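Local coordinates for DNA polymerase III subunit beta (Helicobacter pylori 26695, PDB 4S3I), which encircles DNA as a sliding ring and tethers DNA polymerases and other proteins to it, conferring processivity in replication, at residues A[127-132]-A[188-193]; A[132-137]-A[361-366]; A[167-172]-A[182-187]. One frame throughout, in Å; residues are numbered along the deposited sequence.

Contact 1 (A[127-132]-A[188-193]); sequences VSIEVN and ISIHST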
loop_
_atom_site.group_PDB
_atom_site.type_symbol
_atom_site.label_atom_id
_atom_site.label_comp_id
_atom_site.label_asym_id
_atom_site.label_seq_id
_atom_site.Cartn_x
_atom_site.Cartn_y
_atom_site.Cartn_z
ATOM N N VAL A 127 -11.657 38.554 5.953
ATOM C CA VAL A 127 -12.499 37.967 4.929
ATOM C C VAL A 127 -13.098 36.681 5.457
ATOM O O VAL A 127 -12.453 35.942 6.208
ATOM C CB VAL A 127 -11.721 37.715 3.616
ATOM C CG1 VAL A 127 -10.559 36.766 3.862
ATOM C CG2 VAL A 127 -12.641 37.151 2.531
ATOM N N SER A 128 -14.349 36.428 5.099
ATOM C CA SER A 128 -14.982 35.197 5.526
ATOM C C SER A 128 -15.997 34.757 4.492
ATOM O O SER A 128 -16.650 35.588 3.852
ATOM C CB SER A 128 -15.672 35.378 6.873
ATOM O OG SER A 128 -16.930 35.993 6.708
ATOM N N ILE A 129 -16.106 33.445 4.327
ATOM C CA ILE A 129 -17.166 32.848 3.538
ATOM C C ILE A 129 -17.763 31.642 4.260
ATOM O O ILE A 129 -17.111 31.008 5.104
ATOM C CB ILE A 129 -16.669 32.418 2.150
ATOM C CG1 ILE A 129 -15.444 31.510 2.274
ATOM C CG2 ILE A 129 -16.342 33.629 1.291
ATOM C CD1 ILE A 129 -15.132 30.770 0.970
ATOM N N GLU A 130 -19.015 31.354 3.929
ATOM C CA GLU A 130 -19.696 30.165 4.400
ATOM C C GLU A 130 -19.791 29.272 3.179
ATOM O O GLU A 130 -20.232 29.719 2.119
ATOM C CB GLU A 130 -21.098 30.522 4.914
ATOM C CG GLU A 130 -21.345 30.197 6.393
ATOM C CD GLU A 130 -20.595 31.119 7.356
ATOM O OE1 GLU A 130 -19.826 31.986 6.886
ATOM O OE2 GLU A 130 -20.776 30.979 8.588
ATOM N N VAL A 131 -19.347 28.028 3.309
ATOM C CA VAL A 131 -19.301 27.122 2.173
ATOM C C VAL A 131 -20.321 26.023 2.396
ATOM O O VAL A 131 -20.108 25.145 3.222
ATOM C CB VAL A 131 -17.891 26.524 2.023
ATOM C CG1 VAL A 131 -17.847 25.522 0.866
ATOM C CG2 VAL A 131 -16.877 27.624 1.802
ATOM N N ASN A 132 -21.440 26.070 1.679
ATOM C CA ASN A 132 -22.479 25.075 1.921
ATOM C C ASN A 132 -22.630 24.040 0.802
ATOM O O ASN A 132 -23.641 23.342 0.721
ATOM C CB ASN A 132 -23.817 25.748 2.249
ATOM C CG ASN A 132 -23.823 26.397 3.631
ATOM O OD1 ASN A 132 -24.165 27.571 3.774
ATOM N ND2 ASN A 132 -23.433 25.634 4.651
ATOM N N ILE A 188 -20.591 33.659 -4.859
ATOM C CA ILE A 188 -20.137 33.307 -3.529
ATOM C C ILE A 188 -20.357 34.525 -2.649
ATOM O O ILE A 188 -19.863 35.610 -2.965
ATOM C CB ILE A 188 -18.636 32.985 -3.547
ATOM C CG1 ILE A 188 -18.350 31.947 -4.626
ATOM C CG2 ILE A 188 -18.170 32.501 -2.176
ATOM C CD1 ILE A 188 -19.109 30.649 -4.419
ATOM N N SER A 189 -21.111 34.361 -1.563
ATOM C CA SER A 189 -21.298 35.444 -0.614
ATOM C C SER A 189 -19.981 35.689 0.118
ATOM O O SER A 189 -19.613 34.930 1.013
ATOM C CB SER A 189 -22.410 35.118 0.385
ATOM O OG SER A 189 -23.665 35.041 -0.253
ATOM N N ILE A 190 -19.275 36.744 -0.277
ATOM C CA ILE A 190 -17.993 37.081 0.334
ATOM C C ILE A 190 -18.135 38.259 1.279
ATOM O O ILE A 190 -18.602 39.335 0.885
ATOM C CB ILE A 190 -16.927 37.406 -0.734
ATOM C CG1 ILE A 190 -16.659 36.179 -1.599
ATOM C CG2 ILE A 190 -15.632 37.910 -0.084
ATOM C CD1 ILE A 190 -15.606 36.406 -2.688
ATOM N N HIS A 191 -17.742 38.055 2.533
ATOM C CA HIS A 191 -17.666 39.161 3.480
ATOM C C HIS A 191 -16.202 39.518 3.682
ATOM O O HIS A 191 -15.395 38.671 4.065
ATOM C CB HIS A 191 -18.332 38.796 4.808
ATOM C CG HIS A 191 -19.750 38.356 4.656
ATOM N ND1 HIS A 191 -20.817 39.227 4.741
ATOM C CD2 HIS A 191 -20.280 37.136 4.389
ATOM C CE1 HIS A 191 -21.941 38.563 4.548
ATOM N NE2 HIS A 191 -21.645 37.294 4.330
ATOM N N SER A 192 -15.860 40.770 3.402
ATOM C CA SER A 192 -14.468 41.188 3.394
ATOM C C SER A 192 -14.370 42.664 3.719
ATOM O O SER A 192 -15.252 43.443 3.360
ATOM C CB SER A 192 -13.830 40.895 2.031
ATOM O OG SER A 192 -12.474 41.294 2.009
ATOM N N THR A 193 -13.303 43.049 4.409
ATOM C CA THR A 193 -13.075 44.457 4.718
ATOM C C THR A 193 -12.440 45.173 3.523
ATOM O O THR A 193 -12.562 46.388 3.374
ATOM C CB THR A 193 -12.211 44.610 5.982
ATOM O OG1 THR A 193 -10.999 43.866 5.817
ATOM C CG2 THR A 193 -12.958 44.067 7.198
HETATM O O HOH W 1 -20.583 33.690 3.196
#

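Contact 2 (A[132-137]-A[361-366]); sequences NAPFLV and SHLNAK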
loop_
_atom_site.group_PDB
_atom_site.type_symbol
_atom_site.label_atom_id
_atom_site.label_comp_id
_atom_site.label_asym_id
_atom_site.label_seq_id
_atom_site.Cartn_x
_atom_site.Cartn_y
_atom_site.Cartn_z
ATOM N N ASN A 132 -21.440 26.070 1.679
ATOM C CA ASN A 132 -22.479 25.075 1.921
ATOM C C ASN A 132 -22.630 24.040 0.802
ATOM O O ASN A 132 -23.641 23.342 0.721
ATOM C CB ASN A 132 -23.817 25.748 2.249
ATOM C CG ASN A 132 -23.823 26.397 3.631
ATOM O OD1 ASN A 132 -24.165 27.571 3.774
ATOM N ND2 ASN A 132 -23.433 25.634 4.651
ATOM N N ALA A 133 -21.609 23.940 -0.040
ATOM C CA ALA A 133 -21.589 22.987 -1.145
ATOM C C ALA A 133 -20.161 22.494 -1.341
ATOM O O ALA A 133 -19.225 23.123 -0.846
ATOM C CB ALA A 133 -22.124 23.632 -2.415
ATOM N N PRO A 134 -19.978 21.375 -2.068
ATOM C CA PRO A 134 -18.620 20.820 -2.142
ATOM C C PRO A 134 -17.675 21.581 -3.067
ATOM O O PRO A 134 -16.542 21.139 -3.244
ATOM C CB PRO A 134 -18.842 19.406 -2.709
ATOM C CG PRO A 134 -20.305 19.113 -2.492
ATOM C CD PRO A 134 -20.991 20.440 -2.592
ATOM N N PHE A 135 -18.105 22.698 -3.641
ATOM C CA PHE A 135 -17.301 23.337 -4.697
ATOM C C PHE A 135 -15.851 23.709 -4.320
ATOM O O PHE A 135 -14.938 23.563 -5.135
ATOM C CB PHE A 135 -18.030 24.553 -5.300
ATOM C CG PHE A 135 -18.407 25.598 -4.292
ATOM C CD1 PHE A 135 -19.701 25.667 -3.807
ATOM C CD2 PHE A 135 -17.470 26.518 -3.835
ATOM C CE1 PHE A 135 -20.062 26.627 -2.881
ATOM C CE2 PHE A 135 -17.821 27.479 -2.902
ATOM C CZ PHE A 135 -19.124 27.533 -2.424
ATOM N N LEU A 136 -15.630 24.190 -3.100
ATOM C CA LEU A 136 -14.282 24.613 -2.722
ATOM C C LEU A 136 -13.330 23.425 -2.586
ATOM O O LEU A 136 -12.227 23.454 -3.136
ATOM C CB LEU A 136 -14.301 25.468 -1.450
ATOM C CG LEU A 136 -12.951 26.062 -1.021
ATOM C CD1 LEU A 136 -12.366 26.940 -2.123
ATOM C CD2 LEU A 136 -13.111 26.873 0.272
ATOM N N VAL A 137 -13.740 22.368 -1.887
ATOM C CA VAL A 137 -12.829 21.229 -1.755
ATOM C C VAL A 137 -12.694 20.477 -3.084
ATOM O O VAL A 137 -11.702 19.784 -3.324
ATOM C CB VAL A 137 -13.203 20.266 -0.606
ATOM C CG1 VAL A 137 -13.465 21.044 0.689
ATOM C CG2 VAL A 137 -14.412 19.394 -0.983
ATOM N N SER A 361 -22.626 26.159 -12.799
ATOM C CA SER A 361 -22.741 24.977 -11.946
ATOM C C SER A 361 -22.745 25.335 -10.460
ATOM O O SER A 361 -21.995 26.214 -10.019
ATOM C CB SER A 361 -21.615 23.984 -12.238
ATOM O OG SER A 361 -20.370 24.468 -11.767
ATOM N N HIS A 362 -23.576 24.630 -9.696
ATOM C CA HIS A 362 -23.766 24.906 -8.275
ATOM C C HIS A 362 -22.772 24.166 -7.376
ATOM O O HIS A 362 -22.049 24.778 -6.584
ATOM C CB HIS A 362 -25.187 24.508 -7.863
ATOM C CG HIS A 362 -26.121 25.666 -7.702
ATOM N ND1 HIS A 362 -25.680 26.960 -7.530
ATOM C CD2 HIS A 362 -27.475 25.725 -7.684
ATOM C CE1 HIS A 362 -26.720 27.767 -7.413
ATOM N NE2 HIS A 362 -27.821 27.041 -7.503
ATOM N N LEU A 363 -22.752 22.846 -7.516
ATOM C CA LEU A 363 -22.137 21.948 -6.543
ATOM C C LEU A 363 -20.649 21.719 -6.757
ATOM O O LEU A 363 -19.925 21.326 -5.835
ATOM C CB LEU A 363 -22.871 20.615 -6.588
ATOM C CG LEU A 363 -24.354 20.804 -6.292
ATOM C CD1 LEU A 363 -25.228 19.827 -7.068
ATOM C CD2 LEU A 363 -24.588 20.688 -4.800
ATOM N N ASN A 364 -20.199 21.993 -7.974
ATOM C CA ASN A 364 -18.895 21.549 -8.448
ATOM C C ASN A 364 -18.041 22.701 -8.961
ATOM O O ASN A 364 -18.556 23.727 -9.402
ATOM C CB ASN A 364 -19.114 20.556 -9.585
ATOM C CG ASN A 364 -20.120 21.083 -10.615
ATOM O OD1 ASN A 364 -21.304 21.277 -10.303
ATOM N ND2 ASN A 364 -19.650 21.326 -11.842
ATOM N N ALA A 365 -16.729 22.524 -8.917
ATOM C CA ALA A 365 -15.831 23.485 -9.536
ATOM C C ALA A 365 -15.503 22.974 -10.937
ATOM O O ALA A 365 -15.334 21.767 -11.120
ATOM C CB ALA A 365 -14.568 23.617 -8.726
ATOM N N LYS A 366 -15.375 23.872 -11.911
ATOM C CA LYS A 366 -14.868 23.469 -13.226
ATOM C C LYS A 366 -13.467 24.010 -13.435
ATOM O O LYS A 366 -13.258 25.217 -13.541
ATOM C CB LYS A 366 -15.798 23.925 -14.349
ATOM C CG LYS A 366 -17.242 23.487 -14.161
ATOM C CD LYS A 366 -18.049 23.759 -15.418
ATOM C CE LYS A 366 -19.522 23.450 -15.206
ATOM N NZ LYS A 366 -20.289 23.862 -16.425
#

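Contact 3 (A[167-172]-A[182-187]); sequences HQTLSV and YTQLEK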
loop_
_atom_site.group_PDB
_atom_site.type_symbol
_atom_site.label_atom_id
_atom_site.label_comp_id
_atom_site.label_asym_id
_atom_site.label_seq_id
_atom_site.Cartn_x
_atom_site.Cartn_y
_atom_site.Cartn_z
ATOM N N HIS A 167 -17.572 41.392 -7.094
ATOM C CA HIS A 167 -18.181 40.515 -8.071
ATOM C C HIS A 167 -18.572 39.174 -7.457
ATOM O O HIS A 167 -19.119 38.313 -8.143
ATOM C CB HIS A 167 -17.260 40.371 -9.285
ATOM C CG HIS A 167 -16.930 41.681 -9.935
ATOM N ND1 HIS A 167 -15.682 42.259 -9.863
ATOM C CD2 HIS A 167 -17.704 42.542 -10.645
ATOM C CE1 HIS A 167 -15.693 43.410 -10.515
ATOM N NE2 HIS A 167 -16.908 43.605 -10.995
ATOM N N GLN A 168 -18.323 39.030 -6.153
ATOM C CA GLN A 168 -18.688 37.824 -5.414
ATOM C C GLN A 168 -18.134 36.577 -6.104
ATOM O O GLN A 168 -18.847 35.591 -6.360
ATOM C CB GLN A 168 -20.202 37.742 -5.226
ATOM C CG GLN A 168 -20.772 38.904 -4.386
ATOM C CD GLN A 168 -20.280 38.898 -2.931
ATOM O OE1 GLN A 168 -20.869 38.245 -2.066
ATOM N NE2 GLN A 168 -19.207 39.637 -2.659
ATOM N N THR A 169 -16.850 36.644 -6.433
ATOM C CA THR A 169 -16.191 35.510 -7.049
ATOM C C THR A 169 -14.919 35.173 -6.303
ATOM O O THR A 169 -14.180 36.059 -5.862
ATOM C CB THR A 169 -15.876 35.722 -8.557
ATOM O OG1 THR A 169 -14.752 36.598 -8.707
ATOM C CG2 THR A 169 -17.079 36.278 -9.299
ATOM N N LEU A 170 -14.683 33.878 -6.157
ATOM C CA LEU A 170 -13.457 33.382 -5.567
ATOM C C LEU A 170 -12.729 32.600 -6.647
ATOM O O LEU A 170 -13.281 31.650 -7.222
ATOM C CB LEU A 170 -13.774 32.470 -4.384
ATOM C CG LEU A 170 -12.628 31.614 -3.839
ATOM C CD1 LEU A 170 -11.492 32.503 -3.335
ATOM C CD2 LEU A 170 -13.142 30.717 -2.725
ATOM N N SER A 171 -11.500 33.009 -6.948
ATOM C CA SER A 171 -10.689 32.271 -7.908
ATOM C C SER A 171 -9.692 31.399 -7.164
ATOM O O SER A 171 -9.097 31.822 -6.165
ATOM C CB SER A 171 -9.958 33.220 -8.858
ATOM O OG SER A 171 -10.869 34.080 -9.507
ATOM N N VAL A 172 -9.514 30.184 -7.665
ATOM C CA VAL A 172 -8.630 29.202 -7.051
ATOM C C VAL A 172 -7.646 28.773 -8.122
ATOM O O VAL A 172 -8.052 28.367 -9.214
ATOM C CB VAL A 172 -9.424 28.012 -6.494
ATOM C CG1 VAL A 172 -8.509 27.042 -5.803
ATOM C CG2 VAL A 172 -10.506 28.486 -5.519
ATOM N N TYR A 182 -6.829 26.448 -12.881
ATOM C CA TYR A 182 -7.593 27.498 -12.227
ATOM C C TYR A 182 -9.077 27.228 -12.293
ATOM O O TYR A 182 -9.545 26.423 -13.108
ATOM C CB TYR A 182 -7.292 28.859 -12.856
ATOM C CG TYR A 182 -7.747 28.975 -14.298
ATOM C CD1 TYR A 182 -6.898 28.623 -15.340
ATOM C CD2 TYR A 182 -9.021 29.446 -14.618
ATOM C CE1 TYR A 182 -7.298 28.727 -16.660
ATOM C CE2 TYR A 182 -9.431 29.551 -15.933
ATOM C CZ TYR A 182 -8.563 29.187 -16.949
ATOM O OH TYR A 182 -8.951 29.289 -18.264
ATOM N N THR A 183 -9.820 27.910 -11.433
ATOM C CA THR A 183 -11.262 27.899 -11.535
ATOM C C THR A 183 -11.767 29.195 -10.969
ATOM O O THR A 183 -11.112 29.830 -10.124
ATOM C CB THR A 183 -11.899 26.710 -10.806
ATOM O OG1 THR A 183 -13.304 26.661 -11.099
ATOM C CG2 THR A 183 -11.704 26.823 -9.292
ATOM N N GLN A 184 -12.922 29.610 -11.456
ATOM C CA GLN A 184 -13.547 30.804 -10.937
ATOM C C GLN A 184 -14.892 30.386 -10.355
ATOM O O GLN A 184 -15.740 29.828 -11.061
ATOM C CB GLN A 184 -13.686 31.860 -12.038
ATOM C CG GLN A 184 -13.854 33.282 -11.511
ATOM C CD GLN A 184 -13.365 34.337 -12.495
ATOM O OE1 GLN A 184 -12.166 34.619 -12.578
ATOM N NE2 GLN A 184 -14.294 34.922 -13.247
ATOM N N LEU A 185 -15.070 30.620 -9.057
ATOM C CA LEU A 185 -16.313 30.261 -8.383
ATOM C C LEU A 185 -17.169 31.512 -8.214
ATOM O O LEU A 185 -16.824 32.421 -7.453
ATOM C CB LEU A 185 -16.024 29.633 -7.022
ATOM C CG LEU A 185 -15.037 28.463 -7.084
ATOM C CD1 LEU A 185 -14.506 28.130 -5.698
ATOM C CD2 LEU A 185 -15.715 27.264 -7.689
ATOM N N GLU A 186 -18.292 31.559 -8.916
ATOM C CA GLU A 186 -19.122 32.752 -8.883
ATOM C C GLU A 186 -20.276 32.611 -7.903
ATOM O O GLU A 186 -20.547 31.512 -7.401
ATOM C CB GLU A 186 -19.622 33.091 -10.288
ATOM C CG GLU A 186 -18.496 33.426 -11.257
ATOM C CD GLU A 186 -18.985 34.140 -12.501
ATOM O OE1 GLU A 186 -18.265 35.036 -12.997
ATOM O OE2 GLU A 186 -20.088 33.803 -12.980
ATOM N N LYS A 187 -20.942 33.732 -7.643
ATOM C CA LYS A 187 -22.088 33.781 -6.737
ATOM C C LYS A 187 -21.737 33.217 -5.363
ATOM O O LYS A 187 -22.468 32.402 -4.788
ATOM C CB LYS A 187 -23.301 33.082 -7.363
ATOM C CG LYS A 187 -23.478 33.461 -8.830
ATOM C CD LYS A 187 -24.910 33.301 -9.320
ATOM C CE LYS A 187 -25.067 33.914 -10.713
ATOM N NZ LYS A 187 -26.452 33.815 -11.262
#

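Contact 1 (A[127-132]-A[188-193])
In I129 the first torsion (chi1 54°) sets CG1 between the backbone N and the carbonyl carbon and leaves CG2 anti to that carbon, where it contacts segment 188-193. In V127 (chi1 60°) CG1 likewise lies between the backbone N and the carbonyl carbon, which leaves CG2 anti to the backbone N, beside S192 CB and I190 CG2. I129 CG2 meets three residues: it rests 3.9 Å from I190 CG1, alongside a side chain pointing the same way, 4.1 Å from I188 CG2, and 3.5 Å from the carbonyl O of S189. V127 CG2 continues this apolar row, 4.0 Å from I190 CG2. F163 of the neighbouring sheet packs on V127, I129 and I190 together.

On the opposite face S128 pairs with H191. Their backbones exchange two bonds, S128 N to H191 O at 2.7 Å and H191 N to S128 O at 3.0 Å, both nearly straight. S128 OG lies against H191 CB, while the carbonyl O of S128 sits at the edge of the imidazole, in its plane. V127 CA adds a CH...O contact to H191 O at 3.1 Å. Beyond this pair a water takes over, accepting from E130 N and donating to S189 O.

S192 OG binds E194 O rather than segment 127-132. Within these residues one hydrogen-bonded pair and a water bridge fasten the edge strand 190-192 to strand 127-131, and a backbone bond of T193 with K126 continues the pairing; aliphatic packing fills the buried side, and S128 and H191 lie on a polar, more solvent-accessible one.

Contact 2 (A[132-137]-A[361-366])
P134 and F135, at the start of helix 135-143, both meet the carbonyl O of L363, so that side chain packs mostly on backbone. This oxygen abuts the start of the helix, 3.5 Å from P134 CD and 3.8 Å from F135 CB. It is also close to F135 N, although the angle is too poor for a hydrogen bond. The side chain of L363 meets the proline instead, its CD2 lying 4.2 Å from P134 CD.

With chi1 at 57°, F135 CG stands between its own backbone N and carbonyl carbon. The ring leads away from the loop and packs on L185 and I188; its CD1 still touches the carbonyl O of H362 at 3.7 Å, and A133 O lies over one ring face, offset toward the rim. Farther along, A365 CB sits 3.6 Å from F135 O. Within the loop S361 OG donates to N364 O at 3.1 Å, from above the carbonyl plane, tying the turn together.

D138 and K142 of the same helix grip A365 N and O, respectively. The contact joins the N-terminal end of a central-domain helix to a C-terminal-domain loop, a junction between two successive domains of the DNA polymerase III beta subunit, both of the sliding-ring fold.

Contact 3 (A[167-172]-A[182-187])
Four backbone hydrogen bonds hold strand 169-175 against strand 179-185. L170 and L185 form one hydrogen-bonded pair, with L170 N to L185 O at 2.9 Å and L185 N to L170 O at 2.8 Å; V172 and T183 form the other, with V172 N to T183 O at 3.0 Å and T183 N to V172 O at 2.9 Å. Between them S171 and Q184 make a non-hydrogen-bonded pair, and CA-H...O contacts such as S171 CA to T183 O supplement the bonding.

The apolar contacts lie on the face of L170, V172, T183 and L185. L170 and L185 run side by side, CD2 to CD1 at 4.2 Å, while V172 crosses L185 at a slant, its CG2 4.0 Å from L185 CD1. T183 CG2 packs on V172 CB, its OG1 being engaged by K366 O.

S171 and Q184 occupy the other face. Q184 CG, anti to the backbone N (chi1 -159°), starts an extended chain whose OE1 comes 3.4 Å from S171 OG, a weak contact at most. At the end of the pairing T169 CG2 lies alongside E186 CG.

Q168 and T169 both face D164 of strand 158-164, a G1 beta bulge at the start of strand 169-175. The two strands described here form an antiparallel beta hairpin, whose L170, V172, T183 and L185 face packs against helix 135-143 in the central domain.

Contacts 2 and 3 lie about 11 Å apart between centres, as do contacts 1 and 3, whereas contacts 1 and 2 are about 14 Å apart. Along the chain, contact 3 is nested within the loops closed by each of the others, while the segments of contacts 1 and 2 alternate and share N132, where strand 127-131 leads into helix 135-143. Contacts 1 and 3 belong to different sheets, which meet in the central domain and run on into the N-terminal and C-terminal domains respectively; Q168 joins them through bonds to I188 N and I190 N. L185 packs on both F135 and A365, bringing contact 2 onto contact 3. Strand 368-371, following 361-366, pairs with strand 179-185.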